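Local atomic coordinates of charybdin (Charybdis maritima, PDB entry 2B7U), a protein that belongs to the ribosome-inactivating protein family, folding as a single chain in which a mixed beta-sheet is joined to a largely helical region. Residues Trp202-Phe205 and Ser206-Leu210. Sequence-based numbering, arbitrary orientation.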
loop_
_atom_site.group_PDB
_atom_site.type_symbol
_atom_site.label_atom_id
_atom_site.label_comp_id
_atom_site.label_asym_id
_atom_site.label_seq_id
_atom_site.Cartn_x
_atom_site.Cartn_y
_atom_site.Cartn_z
ATOM N N TRP A 202 -10.615 1.528 0.745
ATOM C CA TRP A 202 -9.729 2.701 0.921
ATOM C C TRP A 202 -10.033 3.817 -0.067
ATOM O O TRP A 202 -10.067 4.971 0.310
ATOM C CB TRP A 202 -8.252 2.328 0.799
ATOM C CG TRP A 202 -7.287 3.461 1.070
ATOM C CD1 TRP A 202 -7.109 4.115 2.244
ATOM C CD2 TRP A 202 -6.399 4.054 0.129
ATOM N NE1 TRP A 202 -6.129 5.085 2.101
ATOM C CE2 TRP A 202 -5.667 5.044 0.816
ATOM C CE3 TRP A 202 -6.108 3.807 -1.220
ATOM C CZ2 TRP A 202 -4.660 5.797 0.196
ATOM C CZ3 TRP A 202 -5.103 4.556 -1.838
ATOM C CH2 TRP A 202 -4.394 5.527 -1.118
ATOM N N VAL A 203 -10.239 3.456 -1.319
ATOM C CA VAL A 203 -10.469 4.448 -2.363
ATOM C C VAL A 203 -11.800 5.148 -2.079
ATOM O O VAL A 203 -11.898 6.388 -2.104
ATOM C CB VAL A 203 -10.454 3.783 -3.767
ATOM C CG1 VAL A 203 -10.923 4.743 -4.788
ATOM C CG2 VAL A 203 -9.067 3.269 -4.064
ATOM N N ARG A 204 -12.842 4.360 -1.818
ATOM C CA ARG A 204 -14.180 4.907 -1.527
ATOM C C ARG A 204 -14.189 5.755 -0.241
ATOM O O ARG A 204 -14.753 6.855 -0.204
ATOM C CB ARG A 204 -15.177 3.774 -1.369
ATOM C CG ARG A 204 -15.702 3.158 -2.619
ATOM C CD ARG A 204 -17.149 2.663 -2.343
ATOM N NE ARG A 204 -17.182 1.857 -1.126
ATOM C CZ ARG A 204 -18.023 1.990 -0.095
ATOM N NH1 ARG A 204 -19.014 2.876 -0.077
ATOM N NH2 ARG A 204 -17.893 1.183 0.941
ATOM N N PHE A 205 -13.585 5.252 0.834
ATOM C CA PHE A 205 -13.517 6.003 2.088
ATOM C C PHE A 205 -12.728 7.304 1.924
ATOM O O PHE A 205 -13.123 8.351 2.476
ATOM C CB PHE A 205 -12.833 5.157 3.176
ATOM C CG PHE A 205 -13.641 3.984 3.695
ATOM C CD1 PHE A 205 -13.019 3.034 4.515
ATOM C CD2 PHE A 205 -14.979 3.832 3.422
ATOM C CE1 PHE A 205 -13.748 1.970 5.048
ATOM C CE2 PHE A 205 -15.704 2.752 3.960
ATOM C CZ PHE A 205 -15.074 1.848 4.768
ATOM N N SER A 206 -11.623 7.265 1.196
ATOM C CA SER A 206 -10.840 8.489 0.972
ATOM C C SER A 206 -11.712 9.529 0.292
ATOM O O SER A 206 -11.682 10.691 0.678
ATOM C CB SER A 206 -9.617 8.205 0.111
ATOM O OG SER A 206 -8.675 7.422 0.837
ATOM N N PHE A 207 -12.449 9.105 -0.725
ATOM C CA PHE A 207 -13.323 10.013 -1.453
ATOM C C PHE A 207 -14.394 10.586 -0.540
ATOM O O PHE A 207 -14.663 11.801 -0.542
ATOM C CB PHE A 207 -14.000 9.299 -2.621
ATOM C CG PHE A 207 -14.907 10.200 -3.403
ATOM C CD1 PHE A 207 -16.261 10.208 -3.144
ATOM C CD2 PHE A 207 -14.376 11.094 -4.329
ATOM C CE1 PHE A 207 -17.106 11.082 -3.833
ATOM C CE2 PHE A 207 -15.218 11.955 -5.028
ATOM C CZ PHE A 207 -16.571 11.936 -4.771
ATOM N N MET A 208 -15.065 9.720 0.227
ATOM C CA MET A 208 -16.114 10.218 1.137
ATOM C C MET A 208 -15.594 11.288 2.096
ATOM O O MET A 208 -16.278 12.283 2.411
ATOM C CB MET A 208 -16.717 9.089 1.992
ATOM C CG MET A 208 -17.434 8.055 1.234
ATOM S SD MET A 208 -17.894 6.699 2.353
ATOM C CE MET A 208 -18.349 5.521 1.126
ATOM N N ILE A 209 -14.401 11.057 2.623
ATOM C CA ILE A 209 -13.772 11.965 3.605
ATOM C C ILE A 209 -13.421 13.299 2.953
ATOM O O ILE A 209 -13.804 14.356 3.471
ATOM C CB ILE A 209 -12.541 11.314 4.225
ATOM C CG1 ILE A 209 -12.992 10.143 5.121
ATOM C CG2 ILE A 209 -11.720 12.320 5.040
ATOM C CD1 ILE A 209 -11.888 9.183 5.386
ATOM N N LEU A 210 -12.740 13.280 1.811
ATOM C CA LEU A 210 -12.356 14.538 1.176
ATOM C C LEU A 210 -13.567 15.259 0.580
ATOM O O LEU A 210 -13.633 16.477 0.613
ATOM C CB LEU A 210 -11.307 14.312 0.106
ATOM C CG LEU A 210 -9.969 13.836 0.630
ATOM C CD1 LEU A 210 -8.964 13.828 -0.494
ATOM C CD2 LEU A 210 -9.472 14.715 1.780
#
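Trp-202 O accepts two hydrogen bonds from Ser-206: one from the amide N at 2.9 Å, with an N-H...O angle of 157°, and one from the hydroxyl OG, also at 2.9 Å. The two donors arrive from opposite faces of the carbonyl plane, so they flank the oxygen without competing for one direction. A chi1 of -69° sets OG beside the backbone N of its own residue and turns it back toward the preceding turn. The hydroxyl also accepts a hydrogen bond from the backbone N-H of Glu-244. Further i to i+4 bonds run from Phe-207 N to Val-203 O and from Ile-209 N to Phe-205 O; between them Met-208 N reaches Arg-204 O at 2.9 Å. These are the regular bonds of an alpha-helix, here the first turns of helix 202-214 in the ribosome-inactivating protein fold, with strand 223-225, strand 38-40 and helix 233-237 packed around it.

Among the aromatic contacts, Ser-206 OG lies over one face of the Trp-202 indole, 3.7 Å above its plane and displaced toward the rim. The Trp-202 side chain is further fixed by a hydrogen bond from NE1 to Ile-242 O and a cation-pi contact with Arg-170. Met-208 meets the Phe-205 ring at its edge, near the ring plane, its SD 4.2 Å from Phe-205 CD2. Both residues also touch Gln-223.

Aliphatic carbons also come close to the carbonyl oxygens of the preceding turn. Ile-209 CG1 approaches Phe-205 O to 3.2 Å, and Met-208 CG lies 3.3 Å from Arg-204 O. The side chains of Arg-204, bent at chi2 and chi3, and Met-208, extended beyond CG, lie side by side and point the same way.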